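CRISPR-associated endonuclease Cas12b (Alicyclobacillus acidoterrestris, PDB 5U31) is an RNA-guided CRISPR endonuclease that recognises and cleaves invading DNA through a RuvC nuclease domain that uses a divalent metal cofactor. Local coordinates at residues Val538-Leu543 against Trp990-Ile995; Ile846-Leu851 against Leu889-Met894; Thr893-Phe898 against Gln986-Ser991. The protein carries 3 engineered substitutions. All blocks are in the same frame, centred on the assembly; numbering follows the deposited sequence.

Contact 1 of 3, residues Val538-Leu543 against Trp990-Ile995; sequences VHFDKL and WSDFDI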
loop_
_atom_site.group_PDB
_atom_site.type_symbol
_atom_site.label_atom_id
_atom_site.label_comp_id
_atom_site.label_asym_id
_atom_site.label_seq_id
_atom_site.Cartn_x
_atom_site.Cartn_y
_atom_site.Cartn_z
ATOM N N VAL A 538 26.007 -5.945 2.269
ATOM C CA VAL A 538 27.142 -5.335 2.952
ATOM C C VAL A 538 28.404 -5.531 2.124
ATOM O O VAL A 538 28.708 -6.649 1.689
ATOM C CB VAL A 538 27.321 -5.932 4.357
ATOM C CG1 VAL A 538 28.667 -5.542 4.922
ATOM C CG2 VAL A 538 26.219 -5.464 5.272
ATOM N N HIS A 539 29.146 -4.445 1.917
ATOM C CA HIS A 539 30.481 -4.506 1.325
ATOM C C HIS A 539 31.464 -4.898 2.420
ATOM O O HIS A 539 32.068 -4.049 3.075
ATOM C CB HIS A 539 30.855 -3.170 0.698
ATOM C CG HIS A 539 30.275 -2.955 -0.665
ATOM N ND1 HIS A 539 31.027 -3.055 -1.815
ATOM C CD2 HIS A 539 29.019 -2.641 -1.061
ATOM C CE1 HIS A 539 30.258 -2.814 -2.862
ATOM N NE2 HIS A 539 29.036 -2.560 -2.432
ATOM N N PHE A 540 31.631 -6.208 2.619
ATOM C CA PHE A 540 32.510 -6.692 3.679
ATOM C C PHE A 540 33.960 -6.275 3.467
ATOM O O PHE A 540 34.721 -6.206 4.438
ATOM C CB PHE A 540 32.409 -8.215 3.792
ATOM C CG PHE A 540 31.006 -8.717 4.005
ATOM C CD1 PHE A 540 30.430 -8.693 5.263
ATOM C CD2 PHE A 540 30.266 -9.215 2.946
ATOM C CE1 PHE A 540 29.139 -9.153 5.460
ATOM C CE2 PHE A 540 28.980 -9.676 3.136
ATOM C CZ PHE A 540 28.415 -9.646 4.395
ATOM N N ASP A 541 34.359 -5.988 2.224
ATOM C CA ASP A 541 35.717 -5.516 1.973
ATOM C C ASP A 541 35.972 -4.172 2.644
ATOM O O ASP A 541 37.049 -3.942 3.206
ATOM C CB ASP A 541 35.964 -5.400 0.468
ATOM C CG ASP A 541 36.386 -6.711 -0.159
ATOM O OD1 ASP A 541 36.634 -7.677 0.592
ATOM O OD2 ASP A 541 36.472 -6.773 -1.405
ATOM N N LYS A 542 34.984 -3.278 2.608
ATOM C CA LYS A 542 35.217 -1.869 2.892
ATOM C C LYS A 542 34.977 -1.476 4.343
ATOM O O LYS A 542 35.459 -0.419 4.764
ATOM C CB LYS A 542 34.332 -1.007 1.984
ATOM C CG LYS A 542 34.514 -1.288 0.499
ATOM C CD LYS A 542 33.512 -0.515 -0.346
ATOM C CE LYS A 542 33.663 -0.851 -1.823
ATOM N NZ LYS A 542 32.706 -0.096 -2.682
ATOM N N LEU A 543 34.253 -2.279 5.123
ATOM C CA LEU A 543 33.946 -1.845 6.481
ATOM C C LEU A 543 35.109 -2.023 7.448
ATOM O O LEU A 543 35.028 -1.532 8.579
ATOM C CB LEU A 543 32.705 -2.569 7.015
ATOM C CG LEU A 543 32.616 -4.091 7.038
ATOM C CD1 LEU A 543 33.297 -4.667 8.247
ATOM C CD2 LEU A 543 31.169 -4.483 7.051
ATOM N N TRP A 990 24.977 -9.770 8.248
ATOM C CA TRP A 990 26.410 -9.912 8.455
ATOM C C TRP A 990 26.971 -11.226 7.933
ATOM O O TRP A 990 28.196 -11.386 7.913
ATOM C CB TRP A 990 26.742 -9.780 9.945
ATOM C CG TRP A 990 26.170 -8.553 10.572
ATOM C CD1 TRP A 990 25.204 -8.498 11.533
ATOM C CD2 TRP A 990 26.512 -7.193 10.270
ATOM N NE1 TRP A 990 24.928 -7.190 11.855
ATOM C CE2 TRP A 990 25.718 -6.370 11.093
ATOM C CE3 TRP A 990 27.416 -6.594 9.387
ATOM C CZ2 TRP A 990 25.800 -4.980 11.059
ATOM C CZ3 TRP A 990 27.494 -5.213 9.352
ATOM C CH2 TRP A 990 26.689 -4.423 10.181
ATOM N N SER A 991 26.122 -12.165 7.519
ATOM C CA SER A 991 26.588 -13.458 7.039
ATOM C C SER A 991 26.284 -13.705 5.571
ATOM O O SER A 991 26.565 -14.805 5.080
ATOM C CB SER A 991 25.972 -14.590 7.871
ATOM O OG SER A 991 24.583 -14.696 7.620
ATOM N N ASP A 992 25.725 -12.727 4.861
ATOM C CA ASP A 992 25.327 -12.877 3.463
ATOM C C ASP A 992 24.448 -14.115 3.288
ATOM O O ASP A 992 24.749 -15.029 2.520
ATOM C CB ASP A 992 26.551 -12.942 2.545
ATOM C CG ASP A 992 26.253 -12.452 1.143
ATOM O OD1 ASP A 992 27.173 -11.908 0.498
ATOM O OD2 ASP A 992 25.096 -12.588 0.694
ATOM N N PHE A 993 23.354 -14.134 4.037
ATOM C CA PHE A 993 22.505 -15.313 4.083
ATOM C C PHE A 993 21.812 -15.545 2.748
ATOM O O PHE A 993 21.369 -14.605 2.081
ATOM C CB PHE A 993 21.468 -15.161 5.193
ATOM C CG PHE A 993 20.404 -16.221 5.193
ATOM C CD1 PHE A 993 20.582 -17.398 5.898
ATOM C CD2 PHE A 993 19.211 -16.027 4.514
ATOM C CE1 PHE A 993 19.600 -18.367 5.913
ATOM C CE2 PHE A 993 18.228 -16.994 4.523
ATOM C CZ PHE A 993 18.421 -18.163 5.223
ATOM N N ASP A 994 21.718 -16.814 2.363
ATOM C CA ASP A 994 20.892 -17.237 1.243
ATOM C C ASP A 994 19.986 -18.367 1.706
ATOM O O ASP A 994 20.409 -19.229 2.485
ATOM C CB ASP A 994 21.744 -17.693 0.055
ATOM C CG ASP A 994 20.964 -17.712 -1.246
ATOM O OD1 ASP A 994 20.771 -16.629 -1.844
ATOM O OD2 ASP A 994 20.537 -18.806 -1.671
ATOM N N ILE A 995 18.740 -18.360 1.226
ATOM C CA ILE A 995 17.790 -19.407 1.581
ATOM C C ILE A 995 18.326 -20.799 1.264
ATOM O O ILE A 995 17.958 -21.766 1.938
ATOM C CB ILE A 995 16.436 -19.156 0.871
ATOM C CG1 ILE A 995 15.286 -19.219 1.873
ATOM C CG2 ILE A 995 16.201 -20.153 -0.254
ATOM C CD1 ILE A 995 15.169 -20.533 2.576
#

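Contact 2 of 3, residues Ile846-Leu851 against Leu889-Met894; sequences ILLAEL and LLVGTM. Engineered in segment 846-851: Ala-849 (natural residue Glu).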
loop_
_atom_site.group_PDB
_atom_site.type_symbol
_atom_site.label_atom_id
_atom_site.label_comp_id
_atom_site.label_asym_id
_atom_site.label_seq_id
_atom_site.Cartn_x
_atom_site.Cartn_y
_atom_site.Cartn_z
ATOM N N ILE A 846 18.583 1.392 8.530
ATOM C CA ILE A 846 17.382 0.758 9.062
ATOM C C ILE A 846 17.091 -0.458 8.196
ATOM O O ILE A 846 16.845 -0.326 6.991
ATOM C CB ILE A 846 16.186 1.720 9.077
ATOM C CG1 ILE A 846 16.418 2.845 10.078
ATOM C CG2 ILE A 846 14.904 0.985 9.417
ATOM C CD1 ILE A 846 15.393 3.930 9.973
ATOM N N LEU A 847 17.121 -1.641 8.803
ATOM C CA LEU A 847 16.997 -2.898 8.071
ATOM C C LEU A 847 15.608 -3.482 8.309
ATOM O O LEU A 847 15.326 -4.017 9.386
ATOM C CB LEU A 847 18.084 -3.882 8.500
ATOM C CG LEU A 847 18.152 -5.159 7.664
ATOM C CD1 LEU A 847 18.447 -4.824 6.218
ATOM C CD2 LEU A 847 19.192 -6.111 8.215
ATOM N N LEU A 848 14.747 -3.385 7.302
ATOM C CA LEU A 848 13.413 -3.962 7.368
ATOM C C LEU A 848 13.402 -5.352 6.742
ATOM O O LEU A 848 14.369 -5.791 6.119
ATOM C CB LEU A 848 12.409 -3.062 6.655
ATOM C CG LEU A 848 12.150 -1.688 7.255
ATOM C CD1 LEU A 848 11.408 -0.854 6.250
ATOM C CD2 LEU A 848 11.326 -1.849 8.492
ATOM N N ALA A 849 12.285 -6.049 6.906
ATOM C CA ALA A 849 12.106 -7.319 6.223
ATOM C C ALA A 849 11.628 -7.075 4.800
ATOM O O ALA A 849 10.825 -6.173 4.543
ATOM C CB ALA A 849 11.111 -8.206 6.970
ATOM N N GLU A 850 12.145 -7.871 3.874
ATOM C CA GLU A 850 11.735 -7.810 2.476
ATOM C C GLU A 850 10.364 -8.464 2.353
ATOM O O GLU A 850 10.247 -9.690 2.354
ATOM C CB GLU A 850 12.776 -8.494 1.594
ATOM C CG GLU A 850 12.310 -8.787 0.190
ATOM C CD GLU A 850 11.702 -7.573 -0.449
ATOM O OE1 GLU A 850 12.263 -6.476 -0.269
ATOM O OE2 GLU A 850 10.654 -7.713 -1.106
ATOM N N LEU A 851 9.310 -7.649 2.252
ATOM C CA LEU A 851 7.947 -8.167 2.184
ATOM C C LEU A 851 7.191 -7.621 0.978
ATOM O O LEU A 851 5.963 -7.499 1.012
ATOM C CB LEU A 851 7.179 -7.857 3.466
ATOM C CG LEU A 851 7.770 -8.428 4.750
ATOM C CD1 LEU A 851 6.864 -8.105 5.917
ATOM C CD2 LEU A 851 7.986 -9.927 4.623
ATOM N N LEU A 889 19.533 8.749 6.650
ATOM C CA LEU A 889 19.345 7.376 7.104
ATOM C C LEU A 889 19.005 6.483 5.924
ATOM O O LEU A 889 18.064 6.770 5.176
ATOM C CB LEU A 889 18.225 7.280 8.137
ATOM C CG LEU A 889 18.413 8.019 9.451
ATOM C CD1 LEU A 889 17.273 7.671 10.383
ATOM C CD2 LEU A 889 19.746 7.633 10.046
ATOM N N LEU A 890 19.753 5.398 5.770
ATOM C CA LEU A 890 19.456 4.402 4.752
ATOM C C LEU A 890 18.421 3.426 5.289
ATOM O O LEU A 890 18.553 2.932 6.415
ATOM C CB LEU A 890 20.718 3.641 4.352
ATOM C CG LEU A 890 21.979 4.444 4.056
ATOM C CD1 LEU A 890 23.154 3.505 3.895
ATOM C CD2 LEU A 890 21.790 5.277 2.813
ATOM N N VAL A 891 17.397 3.141 4.496
ATOM C CA VAL A 891 16.458 2.074 4.819
ATOM C C VAL A 891 16.601 0.993 3.756
ATOM O O VAL A 891 16.495 1.267 2.553
ATOM C CB VAL A 891 15.014 2.587 4.937
ATOM C CG1 VAL A 891 14.891 3.982 4.359
ATOM C CG2 VAL A 891 14.024 1.615 4.287
ATOM N N GLY A 892 16.898 -0.230 4.208
ATOM C CA GLY A 892 17.024 -1.364 3.323
ATOM C C GLY A 892 16.197 -2.528 3.837
ATOM O O GLY A 892 15.649 -2.492 4.942
ATOM N N THR A 893 16.116 -3.567 3.013
ATOM C CA THR A 893 15.342 -4.752 3.338
ATOM C C THR A 893 16.249 -5.972 3.396
ATOM O O THR A 893 17.350 -5.982 2.840
ATOM C CB THR A 893 14.227 -4.990 2.319
ATOM O OG1 THR A 893 14.796 -5.083 1.006
ATOM C CG2 THR A 893 13.218 -3.852 2.361
HETATM N N MSE A 894 15.768 -7.002 4.085
HETATM C CA MSE A 894 16.454 -8.289 4.146
HETATM C C MSE A 894 15.503 -9.423 3.804
HETATM O O MSE A 894 14.324 -9.384 4.163
HETATM C CB MSE A 894 17.054 -8.526 5.531
HETATM C CG MSE A 894 18.565 -8.650 5.535
HETATM SE SE MSE A 894 19.202 -10.152 4.483
HETATM C CE MSE A 894 20.921 -9.412 3.945
#

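Contact 3 of 3, residues Thr893-Phe898 against Gln986-Ser991; sequences TMYAAF and QQRLWS. With nucleotides of chain E.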
loop_
_atom_site.group_PDB
_atom_site.type_symbol
_atom_site.label_atom_id
_atom_site.label_comp_id
_atom_site.label_asym_id
_atom_site.label_seq_id
_atom_site.Cartn_x
_atom_site.Cartn_y
_atom_site.Cartn_z
ATOM N N THR A 893 16.116 -3.567 3.013
ATOM C CA THR A 893 15.342 -4.752 3.338
ATOM C C THR A 893 16.249 -5.972 3.396
ATOM O O THR A 893 17.350 -5.982 2.840
ATOM C CB THR A 893 14.227 -4.990 2.319
ATOM O OG1 THR A 893 14.796 -5.083 1.006
ATOM C CG2 THR A 893 13.218 -3.852 2.361
HETATM N N MSE A 894 15.768 -7.002 4.085
HETATM C CA MSE A 894 16.454 -8.289 4.146
HETATM C C MSE A 894 15.503 -9.423 3.804
HETATM O O MSE A 894 14.324 -9.384 4.163
HETATM C CB MSE A 894 17.054 -8.526 5.531
HETATM C CG MSE A 894 18.565 -8.650 5.535
HETATM SE SE MSE A 894 19.202 -10.152 4.483
HETATM C CE MSE A 894 20.921 -9.412 3.945
ATOM N N TYR A 895 16.031 -10.432 3.113
ATOM C CA TYR A 895 15.258 -11.614 2.759
ATOM C C TYR A 895 14.653 -12.244 4.008
ATOM O O TYR A 895 15.375 -12.678 4.910
ATOM C CB TYR A 895 16.156 -12.605 2.031
ATOM C CG TYR A 895 15.405 -13.751 1.423
ATOM C CD1 TYR A 895 14.681 -13.584 0.253
ATOM C CD2 TYR A 895 15.409 -14.999 2.017
ATOM C CE1 TYR A 895 13.986 -14.629 -0.310
ATOM C CE2 TYR A 895 14.718 -16.045 1.463
ATOM C CZ TYR A 895 14.008 -15.860 0.299
ATOM O OH TYR A 895 13.313 -16.906 -0.262
ATOM N N ALA A 896 13.323 -12.301 4.063
ATOM C CA ALA A 896 12.617 -12.537 5.316
ATOM C C ALA A 896 12.033 -13.936 5.438
ATOM O O ALA A 896 11.357 -14.222 6.432
ATOM C CB ALA A 896 11.513 -11.497 5.495
ATOM N N ALA A 897 12.264 -14.812 4.462
ATOM C CA ALA A 897 11.648 -16.133 4.497
ATOM C C ALA A 897 12.190 -16.929 5.679
ATOM O O ALA A 897 13.407 -17.066 5.845
ATOM C CB ALA A 897 11.892 -16.871 3.186
ATOM N N PHE A 898 11.280 -17.434 6.513
ATOM C CA PHE A 898 11.600 -18.151 7.741
ATOM C C PHE A 898 12.320 -17.291 8.772
ATOM O O PHE A 898 13.002 -17.829 9.644
ATOM C CB PHE A 898 12.422 -19.409 7.450
ATOM C CG PHE A 898 11.733 -20.369 6.535
ATOM C CD1 PHE A 898 10.768 -21.233 7.023
ATOM C CD2 PHE A 898 12.046 -20.408 5.191
ATOM C CE1 PHE A 898 10.133 -22.112 6.191
ATOM C CE2 PHE A 898 11.410 -21.285 4.351
ATOM C CZ PHE A 898 10.452 -22.139 4.850
ATOM N N GLN A 986 19.147 -9.180 11.213
ATOM C CA GLN A 986 20.505 -8.740 11.504
ATOM C C GLN A 986 21.507 -9.853 11.233
ATOM O O GLN A 986 22.547 -9.630 10.601
ATOM C CB GLN A 986 20.598 -8.276 12.953
ATOM C CG GLN A 986 21.768 -7.371 13.201
ATOM C CD GLN A 986 21.417 -5.916 13.007
ATOM O OE1 GLN A 986 22.275 -5.102 12.688
ATOM N NE2 GLN A 986 20.148 -5.581 13.207
ATOM N N GLN A 987 21.202 -11.069 11.694
ATOM C CA GLN A 987 22.111 -12.192 11.489
ATOM C C GLN A 987 22.301 -12.500 10.009
ATOM O O GLN A 987 23.390 -12.915 9.595
ATOM C CB GLN A 987 21.592 -13.421 12.237
ATOM C CG GLN A 987 22.521 -14.623 12.206
ATOM C CD GLN A 987 22.286 -15.517 11.003
ATOM O OE1 GLN A 987 21.185 -15.560 10.449
ATOM N NE2 GLN A 987 23.323 -16.234 10.590
ATOM N N ARG A 988 21.262 -12.300 9.197
ATOM C CA ARG A 988 21.375 -12.537 7.763
ATOM C C ARG A 988 22.165 -11.445 7.056
ATOM O O ARG A 988 22.741 -11.696 5.994
ATOM C CB ARG A 988 19.985 -12.654 7.145
ATOM C CG ARG A 988 19.206 -13.818 7.691
ATOM C CD ARG A 988 17.858 -13.964 7.044
ATOM N NE ARG A 988 17.220 -15.193 7.500
ATOM C CZ ARG A 988 16.106 -15.693 6.984
ATOM N NH1 ARG A 988 15.500 -15.066 5.984
ATOM N NH2 ARG A 988 15.602 -16.821 7.463
ATOM N N LEU A 989 22.195 -10.235 7.619
ATOM C CA LEU A 989 22.966 -9.153 7.018
ATOM C C LEU A 989 24.458 -9.458 7.061
ATOM O O LEU A 989 25.141 -9.425 6.029
ATOM C CB LEU A 989 22.668 -7.840 7.746
ATOM C CG LEU A 989 22.619 -6.516 6.976
ATOM C CD1 LEU A 989 23.508 -5.480 7.639
ATOM C CD2 LEU A 989 22.988 -6.697 5.525
ATOM N N TRP A 990 24.977 -9.770 8.248
ATOM C CA TRP A 990 26.410 -9.912 8.455
ATOM C C TRP A 990 26.971 -11.226 7.933
ATOM O O TRP A 990 28.196 -11.386 7.913
ATOM C CB TRP A 990 26.742 -9.780 9.945
ATOM C CG TRP A 990 26.170 -8.553 10.572
ATOM C CD1 TRP A 990 25.204 -8.498 11.533
ATOM C CD2 TRP A 990 26.512 -7.193 10.270
ATOM N NE1 TRP A 990 24.928 -7.190 11.855
ATOM C CE2 TRP A 990 25.718 -6.370 11.093
ATOM C CE3 TRP A 990 27.416 -6.594 9.387
ATOM C CZ2 TRP A 990 25.800 -4.980 11.059
ATOM C CZ3 TRP A 990 27.494 -5.213 9.352
ATOM C CH2 TRP A 990 26.689 -4.423 10.181
ATOM N N SER A 991 26.122 -12.165 7.519
ATOM C CA SER A 991 26.588 -13.458 7.039
ATOM C C SER A 991 26.284 -13.705 5.571
ATOM O O SER A 991 26.565 -14.805 5.080
ATOM C CB SER A 991 25.972 -14.590 7.871
ATOM O OG SER A 991 24.583 -14.696 7.620
ATOM P P DT E 3 5.313 -20.975 3.830
ATOM O OP1 DT E 3 4.138 -20.117 4.117
ATOM O OP2 DT E 3 5.322 -21.883 2.659
ATOM O "O5'" DT E 3 6.603 -20.054 3.721
ATOM C "C5'" DT E 3 7.621 -20.172 4.679
ATOM C "C4'" DT E 3 8.281 -18.835 4.904
ATOM O "O4'" DT E 3 8.497 -18.189 3.620
ATOM C "C3'" DT E 3 7.465 -17.860 5.743
ATOM O "O3'" DT E 3 8.324 -17.164 6.642
ATOM C "C2'" DT E 3 6.842 -16.932 4.695
ATOM C "C1'" DT E 3 7.920 -16.902 3.618
ATOM N N1 DT E 3 7.405 -16.620 2.228
ATOM C C2 DT E 3 8.045 -15.682 1.437
ATOM O O2 DT E 3 9.014 -15.041 1.805
ATOM N N3 DT E 3 7.503 -15.517 0.189
ATOM C C4 DT E 3 6.412 -16.180 -0.342
ATOM O O4 DT E 3 5.999 -15.959 -1.480
ATOM C C5 DT E 3 5.793 -17.151 0.538
ATOM C C7 DT E 3 4.599 -17.938 0.077
ATOM C C6 DT E 3 6.316 -17.320 1.762
ATOM P P DG E 4 7.850 -16.860 8.146
ATOM O OP1 DG E 4 9.032 -16.872 9.029
ATOM O OP2 DG E 4 6.690 -17.720 8.462
ATOM O "O5'" DG E 4 7.340 -15.356 8.074
ATOM C "C5'" DG E 4 8.259 -14.317 7.806
ATOM C "C4'" DG E 4 7.519 -13.072 7.380
ATOM O "O4'" DG E 4 7.092 -13.222 6.013
ATOM C "C3'" DG E 4 6.251 -12.810 8.165
ATOM O "O3'" DG E 4 6.558 -12.035 9.312
ATOM C "C2'" DG E 4 5.403 -12.023 7.174
ATOM C "C1'" DG E 4 5.844 -12.590 5.825
ATOM N N9 DG E 4 4.911 -13.554 5.252
ATOM C C8 DG E 4 4.058 -14.397 5.928
ATOM N N7 DG E 4 3.337 -15.148 5.138
ATOM C C5 DG E 4 3.738 -14.780 3.859
ATOM C C6 DG E 4 3.307 -15.250 2.594
ATOM O O6 DG E 4 2.459 -16.114 2.346
ATOM N N1 DG E 4 3.972 -14.607 1.553
ATOM C C2 DG E 4 4.933 -13.631 1.714
ATOM N N2 DG E 4 5.466 -13.122 0.592
ATOM N N3 DG E 4 5.344 -13.184 2.892
ATOM C C4 DG E 4 4.705 -13.799 3.915
#

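Contact 1 of 3, residues Val538-Leu543 against Trp990-Ile995
Phe-540 sets CE1, CZ and CE2 of its ring against the backbone and side chain at the C-terminal end of helix 977-990, where Asp-992 closes a Schellman motif: its positive phi of 52° turns the chain out of the last helical turn. The contact thus joins a turn of the first RuvC region to the helix of the third. CE1 of Phe-540 stands 3.4 Å from the carbonyl O of Trp-990, approaching obliquely to the ring, while CE2 presents the ring edge to OD1 of Asp-992 at 3.9 Å. The carboxylate is twisted 33° from the ring plane. Phe-540 has CG anti to its own carbonyl carbon (chi1 -56°), and CG1 of Val-538 lies over one face of the ring, toward the rim. Although CB of Trp-990 points away from the turn, the six-membered part of the indole comes back to meet it. No hydrogen bond spans the two segments; the backbone of Trp-990 bonds instead to Lys-606, whose NZ also makes a long, weak ion pair with Asp-992. Two aliphatic tips converge on CZ3 of Trp-990: CG2 of Val-538 comes obliquely to 4.3 Å, and CD2 of Leu-543 meets it at the ring edge, 4.4 Å away.

Contact 2 of 3, residues Ile846-Leu851 against Leu889-Met894
Two adjacent parallel strands of the RuvC nuclease core, which has the RNase H-like fold, make this contact, and one of them carries the active-site position 849, an engineered alanine here in place of glutamate. Five backbone hydrogen bonds pass between the strands. Ile-846 N gives to Leu-890 O at 2.6 Å, and Gly-892 N returns a bond to Ile-846 O; the bonding then steps along through Leu-848 to the last link, Glu-850 N to Met-894 O at 2.7 Å. The strand directions diverge by 41°, a strong twist. On one face, CD1 of Leu-848 meets CG2 of Val-891 at 4.1 Å. On the other, Leu-847, with CG anti to its backbone N (chi1 -172°), sets CD2 3.7 Å from CG of selenomethionine Met-894, while Gly-892, paired with Leu-847, carries no side chain. Glu-850 bends at chi2 (50°), and its OE1 lies 3.2 Å from OG1 of Thr-893; OE2 is bonded to Ser-852, and the threonine hydroxyl to Asn-533 O. The connection between the strands runs through helices 862-871 and 873-884, a beta-alpha-beta crossover. Phe-877 of helix 873-884 touches Leu-848, Val-891 and Thr-893, Leu-989 of helix 977-990 touches Leu-847 on the opposite face, and strand 566-572 flanks strand 845-850.

Contact 3 of 3, residues Thr893-Phe898 against Gln986-Ser991
Arg-988 is the first residue of segment 986-991 to meet residues 893-898, whose strand segment 893-895 crosses the helix segment 986-990 at 87°. Its CB rests 3.7 Å from the selenium, SE, of Met-894. CG is anti to the carbonyl carbon (chi1 -62°), and the chain, extended from CG to NE, carries the guanidinium to two backbone oxygens. NH1 bonds Tyr-895 O at 2.6 Å, standing above that carbonyl's plane, and also Ala-897 O at 2.9 Å. NH2 reaches the same Ala-897 O at 2.7 Å, so two nitrogens grip one oxygen end-on, from the same face of its plane, and Ala-897 O lies in the guanidinium plane. Phe-993 adds a cation-pi contact. Next, Leu-989 places CD2 3.8 Å from CE of Met-894, an apolar contact beside the SE-CB one. At the end of the segment, Ser-991 OG bonds back to Gln-987 O. Beyond these carbonyls Phe-898 meets the DNA of chain E: Phe-898 N donates to O3' of DT3 at 3.0 Å, and C5' of DT3 sits over one face of the Phe-898 ring, toward the rim, 3.4 Å above its plane. This belongs to the RuvC substrate cleft, where residues 898-901 bind single-stranded non-target DNA.

The three contacts show how a nuclease core changes chemistry from its sheet outward. Contact 2 is the sheet itself, closed by regular backbone bonds and aliphatic faces. Contact 3 shares strand 890-895 with it but adds helix 977-990, and relies on a charged side chain bonding to carbonyls where the strand gives way to a DNA-binding turn; Ala-896 CB there packs against CB of the engineered Ala-849. Contact 1, at the C-terminal end of that same helix, has no hydrogen bond between its segments and rests on van der Waals contact of aromatic rings with aliphatic tips and with oxygens. Contacts 1 and 3 share Trp-990 and Ser-991 and meet where Val-538 touches Leu-989. All three are largely buried, though Tyr-895 in contact 3 is exposed.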